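Local coordinates for protein packaging enzyme P4 (Pseudomonas phage phi6, PDB 4BLO) that hydrolyses nucleoside triphosphates as a hexameric RecA-like ATPase, probably to drive packaging of the phage RNA into the viral procapsid, at residues L124-L136 against V230-F244. Numbering follows the deposited sequence.
With CA (calcium ion), chain B; ADP (adenosine-5'-diphosphate), chain C.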
loop_
_atom_site.group_PDB
_atom_site.type_symbol
_atom_site.label_atom_id
_atom_site.label_comp_id
_atom_site.label_asym_id
_atom_site.label_seq_id
_atom_site.Cartn_x
_atom_site.Cartn_y
_atom_site.Cartn_z
ATOM N N LEU L 124 -6.768 18.269 23.957
ATOM C CA LEU L 124 -6.664 19.663 23.562
ATOM C C LEU L 124 -6.266 19.714 22.093
ATOM O O LEU L 124 -5.100 19.544 21.752
ATOM C CB LEU L 124 -5.681 20.406 24.495
ATOM C CG LEU L 124 -5.325 21.868 24.271
ATOM C CD1 LEU L 124 -6.501 22.764 24.510
ATOM C CD2 LEU L 124 -4.187 22.242 25.168
ATOM N N MET L 125 -7.292 19.919 21.231
ATOM C CA MET L 125 -7.251 19.985 19.768
ATOM C C MET L 125 -7.027 21.401 19.233
ATOM O O MET L 125 -7.259 22.384 19.933
ATOM C CB MET L 125 -8.582 19.454 19.202
ATOM C CG MET L 125 -8.655 17.947 19.121
ATOM S SD MET L 125 -9.064 17.474 17.437
ATOM C CE MET L 125 -8.117 16.006 17.282
ATOM N N GLY L 126 -6.654 21.464 17.963
ATOM C CA GLY L 126 -6.452 22.707 17.233
ATOM C C GLY L 126 -5.457 22.600 16.108
ATOM O O GLY L 126 -4.508 21.814 16.184
ATOM N N ALA L 127 -5.640 23.426 15.058
ATOM C CA ALA L 127 -4.730 23.554 13.915
ATOM C C ALA L 127 -3.396 24.108 14.429
ATOM O O ALA L 127 -3.344 24.498 15.593
ATOM C CB ALA L 127 -5.336 24.486 12.871
ATOM N N THR L 128 -2.316 24.108 13.637
ATOM C CA THR L 128 -1.048 24.643 14.138
ATOM C C THR L 128 -1.150 26.139 14.374
ATOM O O THR L 128 -1.735 26.853 13.558
ATOM C CB THR L 128 0.129 24.316 13.220
ATOM O OG1 THR L 128 -0.216 24.529 11.852
ATOM C CG2 THR L 128 0.652 22.917 13.438
ATOM N N GLY L 129 -0.630 26.581 15.518
ATOM C CA GLY L 129 -0.636 27.978 15.930
ATOM C C GLY L 129 -2.016 28.496 16.292
ATOM O O GLY L 129 -2.256 29.701 16.207
ATOM N N SER L 130 -2.932 27.588 16.693
ATOM C CA SER L 130 -4.307 27.908 17.098
ATOM C C SER L 130 -4.360 28.369 18.548
ATOM O O SER L 130 -5.401 28.861 18.993
ATOM C CB SER L 130 -5.223 26.700 16.916
ATOM O OG SER L 130 -4.749 25.574 17.633
ATOM N N GLY L 131 -3.259 28.173 19.268
ATOM C CA GLY L 131 -3.127 28.551 20.660
ATOM C C GLY L 131 -3.341 27.432 21.655
ATOM O O GLY L 131 -3.860 27.690 22.736
ATOM N N LYS L 132 -2.933 26.199 21.307
ATOM C CA LYS L 132 -3.075 25.035 22.193
ATOM C C LYS L 132 -2.119 25.146 23.394
ATOM O O LYS L 132 -2.577 25.125 24.538
ATOM C CB LYS L 132 -2.826 23.710 21.441
ATOM C CG LYS L 132 -3.783 23.438 20.294
ATOM C CD LYS L 132 -3.476 22.102 19.575
ATOM C CE LYS L 132 -2.220 22.117 18.737
ATOM N NZ LYS L 132 -2.266 23.094 17.607
ATOM N N SER L 133 -0.805 25.306 23.126
ATOM C CA SER L 133 0.245 25.413 24.135
ATOM C C SER L 133 0.019 26.627 25.054
ATOM O O SER L 133 0.273 26.530 26.257
ATOM C CB SER L 133 1.617 25.486 23.469
ATOM O OG SER L 133 1.899 24.298 22.749
ATOM N N ILE L 134 -0.498 27.742 24.490
ATOM C CA ILE L 134 -0.830 28.980 25.207
ATOM C C ILE L 134 -1.986 28.713 26.171
ATOM O O ILE L 134 -1.863 29.046 27.347
ATOM C CB ILE L 134 -1.130 30.130 24.197
ATOM C CG1 ILE L 134 0.168 30.882 23.816
ATOM C CG2 ILE L 134 -2.261 31.090 24.624
ATOM C CD1 ILE L 134 0.956 31.669 24.985
ATOM N N THR L 135 -3.075 28.081 25.683
ATOM C CA THR L 135 -4.258 27.743 26.482
ATOM C C THR L 135 -3.858 26.782 27.607
ATOM O O THR L 135 -4.257 26.991 28.757
ATOM C CB THR L 135 -5.362 27.152 25.598
ATOM O OG1 THR L 135 -5.697 28.106 24.601
ATOM C CG2 THR L 135 -6.611 26.788 26.386
ATOM N N LEU L 136 -3.029 25.765 27.272
ATOM C CA LEU L 136 -2.554 24.786 28.230
ATOM C C LEU L 136 -1.809 25.445 29.424
ATOM O O LEU L 136 -2.123 25.147 30.577
ATOM C CB LEU L 136 -1.650 23.759 27.518
ATOM C CG LEU L 136 -0.957 22.710 28.411
ATOM C CD1 LEU L 136 -1.966 21.806 29.116
ATOM C CD2 LEU L 136 0.019 21.898 27.620
ATOM N N VAL L 230 -2.295 17.316 24.453
ATOM C CA VAL L 230 -2.516 18.193 23.297
ATOM C C VAL L 230 -2.327 17.330 22.060
ATOM O O VAL L 230 -1.302 16.652 21.916
ATOM C CB VAL L 230 -1.765 19.557 23.244
ATOM C CG1 VAL L 230 -1.011 19.857 24.521
ATOM C CG2 VAL L 230 -0.894 19.729 21.998
ATOM N N VAL L 231 -3.384 17.273 21.231
ATOM C CA VAL L 231 -3.442 16.414 20.053
ATOM C C VAL L 231 -3.502 17.301 18.775
ATOM O O VAL L 231 -4.476 18.028 18.537
ATOM C CB VAL L 231 -4.576 15.327 20.158
ATOM C CG1 VAL L 231 -4.395 14.479 21.409
ATOM C CG2 VAL L 231 -5.969 15.928 20.175
ATOM N N ASN L 232 -2.385 17.304 18.020
ATOM C CA ASN L 232 -2.260 18.093 16.796
ATOM C C ASN L 232 -2.360 17.140 15.594
ATOM O O ASN L 232 -1.428 16.376 15.319
ATOM C CB ASN L 232 -0.959 18.927 16.774
ATOM C CG ASN L 232 -0.926 20.062 15.748
ATOM O OD1 ASN L 232 -1.332 19.926 14.571
ATOM N ND2 ASN L 232 -0.372 21.200 16.160
ATOM N N PRO L 233 -3.497 17.157 14.872
ATOM C CA PRO L 233 -3.653 16.215 13.746
ATOM C C PRO L 233 -3.232 16.779 12.385
ATOM O O PRO L 233 -3.477 17.955 12.095
ATOM C CB PRO L 233 -5.153 15.908 13.764
ATOM C CG PRO L 233 -5.797 17.123 14.458
ATOM C CD PRO L 233 -4.721 17.959 15.088
ATOM N N MET L 234 -2.594 15.939 11.540
ATOM C CA MET L 234 -2.259 16.347 10.178
ATOM C C MET L 234 -3.547 16.175 9.376
ATOM O O MET L 234 -3.814 15.112 8.798
ATOM C CB MET L 234 -1.076 15.551 9.600
ATOM C CG MET L 234 0.280 16.110 9.933
ATOM S SD MET L 234 0.524 17.861 9.520
ATOM C CE MET L 234 0.424 18.558 11.195
ATOM N N VAL L 235 -4.424 17.167 9.496
ATOM C CA VAL L 235 -5.731 17.114 8.876
ATOM C C VAL L 235 -6.029 18.465 8.245
ATOM O O VAL L 235 -5.653 19.501 8.796
ATOM C CB VAL L 235 -6.825 16.649 9.883
ATOM C CG1 VAL L 235 -7.054 17.648 11.015
ATOM C CG2 VAL L 235 -8.130 16.337 9.177
ATOM N N ASP L 236 -6.677 18.431 7.063
ATOM C CA ASP L 236 -7.099 19.591 6.286
ATOM C C ASP L 236 -7.936 20.553 7.122
ATOM O O ASP L 236 -8.683 20.115 8.000
ATOM C CB ASP L 236 -7.911 19.146 5.056
ATOM C CG ASP L 236 -7.133 18.377 4.009
ATOM O OD1 ASP L 236 -5.880 18.451 4.022
ATOM O OD2 ASP L 236 -7.775 17.698 3.173
ATOM N N ALA L 237 -7.837 21.855 6.816
ATOM C CA ALA L 237 -8.552 22.938 7.493
ATOM C C ALA L 237 -10.063 22.681 7.666
ATOM O O ALA L 237 -10.625 23.097 8.677
ATOM C CB ALA L 237 -8.349 24.240 6.733
ATOM N N GLU L 238 -10.704 22.001 6.696
ATOM C CA GLU L 238 -12.148 21.737 6.673
ATOM C C GLU L 238 -12.572 20.428 7.372
ATOM O O GLU L 238 -13.760 20.263 7.661
ATOM C CB GLU L 238 -12.672 21.735 5.219
ATOM C CG GLU L 238 -12.093 20.659 4.300
ATOM C CD GLU L 238 -10.874 20.987 3.445
ATOM O OE1 GLU L 238 -10.042 21.828 3.857
ATOM O OE2 GLU L 238 -10.725 20.345 2.381
ATOM N N LYS L 239 -11.629 19.501 7.626
ATOM C CA LYS L 239 -11.962 18.217 8.253
ATOM C C LYS L 239 -11.718 18.199 9.779
ATOM O O LYS L 239 -12.050 17.203 10.425
ATOM C CB LYS L 239 -11.198 17.065 7.574
ATOM C CG LYS L 239 -11.833 16.567 6.273
ATOM C CD LYS L 239 -12.897 15.475 6.490
ATOM C CE LYS L 239 -13.339 14.835 5.194
ATOM N NZ LYS L 239 -14.271 13.700 5.428
ATOM N N ILE L 240 -11.195 19.305 10.355
ATOM C CA ILE L 240 -10.908 19.418 11.790
ATOM C C ILE L 240 -12.202 19.311 12.650
ATOM O O ILE L 240 -12.169 18.680 13.711
ATOM C CB ILE L 240 -10.079 20.698 12.109
ATOM C CG1 ILE L 240 -9.462 20.657 13.528
ATOM C CG2 ILE L 240 -10.840 22.005 11.843
ATOM C CD1 ILE L 240 -8.069 20.045 13.613
ATOM N N GLU L 241 -13.319 19.914 12.184
ATOM C CA GLU L 241 -14.626 19.872 12.841
ATOM C C GLU L 241 -15.114 18.430 12.961
ATOM O O GLU L 241 -15.575 18.042 14.035
ATOM C CB GLU L 241 -15.651 20.736 12.086
ATOM C CG GLU L 241 -15.607 22.200 12.504
ATOM C CD GLU L 241 -16.429 22.598 13.717
ATOM O OE1 GLU L 241 -17.476 21.958 13.969
ATOM O OE2 GLU L 241 -16.067 23.603 14.366
ATOM N N TYR L 242 -14.987 17.635 11.872
ATOM C CA TYR L 242 -15.376 16.225 11.849
ATOM C C TYR L 242 -14.528 15.443 12.848
ATOM O O TYR L 242 -15.093 14.728 13.653
ATOM C CB TYR L 242 -15.240 15.637 10.424
ATOM C CG TYR L 242 -15.474 14.141 10.331
ATOM C CD1 TYR L 242 -16.756 13.624 10.142
ATOM C CD2 TYR L 242 -14.414 13.240 10.416
ATOM C CE1 TYR L 242 -16.978 12.247 10.067
ATOM C CE2 TYR L 242 -14.628 11.864 10.353
ATOM C CZ TYR L 242 -15.911 11.374 10.173
ATOM O OH TYR L 242 -16.120 10.017 10.091
ATOM N N VAL L 243 -13.191 15.593 12.810
ATOM C CA VAL L 243 -12.235 14.902 13.687
ATOM C C VAL L 243 -12.511 15.261 15.159
ATOM O O VAL L 243 -12.497 14.372 16.005
ATOM C CB VAL L 243 -10.757 15.175 13.280
ATOM C CG1 VAL L 243 -9.763 14.540 14.267
ATOM C CG2 VAL L 243 -10.480 14.665 11.869
ATOM N N PHE L 244 -12.817 16.522 15.459
ATOM C CA PHE L 244 -13.102 16.905 16.837
ATOM C C PHE L 244 -14.351 16.160 17.346
ATOM O O PHE L 244 -14.298 15.548 18.424
ATOM C CB PHE L 244 -13.248 18.438 16.979
ATOM C CG PHE L 244 -13.462 18.871 18.406
ATOM C CD1 PHE L 244 -12.400 18.921 19.301
ATOM C CD2 PHE L 244 -14.731 19.197 18.866
ATOM C CE1 PHE L 244 -12.601 19.303 20.628
ATOM C CE2 PHE L 244 -14.931 19.583 20.190
ATOM C CZ PHE L 244 -13.870 19.622 21.069
HETATM CA CA CA B . 2.806 24.323 20.682
HETATM P PB ADP C . 0.001 25.804 19.040
HETATM O O1B ADP C . -1.474 25.449 18.739
HETATM O O2B ADP C . 0.438 25.083 20.321
HETATM O O3B ADP C . 0.885 25.385 17.896
HETATM P PA ADP C . 0.830 28.277 20.378
HETATM O O1A ADP C . 2.281 27.804 20.586
HETATM O O2A ADP C . 0.086 28.123 21.649
HETATM O O3A ADP C . 0.132 27.387 19.242
HETATM O "O5'" ADP C . 0.808 29.797 19.934
HETATM C "C5'" ADP C . -0.315 30.335 19.208
HETATM C "C4'" ADP C . -0.151 31.818 19.011
HETATM O "O4'" ADP C . 1.026 32.069 18.215
HETATM C "C3'" ADP C . -1.296 32.472 18.245
HETATM O "O3'" ADP C . -2.381 32.819 19.099
HETATM C "C2'" ADP C . -0.613 33.679 17.604
HETATM O "O2'" ADP C . -0.527 34.799 18.477
HETATM C "C1'" ADP C . 0.780 33.117 17.293
HETATM N N9 ADP C . 0.944 32.614 15.929
HETATM C C8 ADP C . 1.006 31.307 15.520
HETATM N N7 ADP C . 1.150 31.152 14.226
HETATM C C5 ADP C . 1.187 32.457 13.745
HETATM C C6 ADP C . 1.322 32.986 12.443
HETATM N N6 ADP C . 1.378 32.237 11.338
HETATM N N1 ADP C . 1.346 34.334 12.312
HETATM C C2 ADP C . 1.221 35.090 13.408
HETATM N N3 ADP C . 1.072 34.705 14.679
HETATM C C4 ADP C . 1.066 33.364 14.782
#
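Lys132 NZ, which comes close to the side chain of Asn232 across the contact, is gripped by the loop and the nucleotide: it donates to the beta-phosphate oxygen O1B of ADP at 2.7 Å and to Gly126 O at 2.9 Å, the latter from well above the carbonyl plane. Bends at chi3 and chi4 (-72° and -63°) turn the end of the lysine so that NZ meets both O1B and Gly126 O. This is the Walker A lysine of a P-loop, long enough to reach O1B from the first turn of helix 132-140. Backbone N-H groups of Gly129, Gly131, Lys132 and Ser133 also hold the beta-phosphate, and the hydroxyl of Ser133 binds calcium at 2.3 Å, alongside O2B of the ADP. At the backbone angles of Gly126 and Gly131 a side chain would jam against the preceding carbonyl oxygen, which calls for glycine at both.

Leading into the loop, strand 120-126 runs parallel to strand 226-231, joined by the bond from Val231 N to Leu124 O (2.9 Å). On one face of the sheet Val230 CG1 meets Leu124 CD2, the two side chains lying alongside, and receives Leu136 CD2 from the helix almost at a right angle. On the other, Met125 reaches across to helix 240-248. Its flexible chain, bent at chi2 and chi3, carries CE to Val243 CG1 (3.7 Å) and Pro233 CG (3.8 Å), while SD lies at the edge of the Phe244 ring, 5.5 Å from its centroid, in a Met-aromatic contact. Phe244 also packs on Arg264, which belongs to a second ADP pocket.

The contact thus joins an apolar core to a polar phosphate-binding loop: the lysine and calcium would together offset part of the diphosphate's negative charge, consistent with a nucleotide site at the C-terminal ends of the central parallel strands.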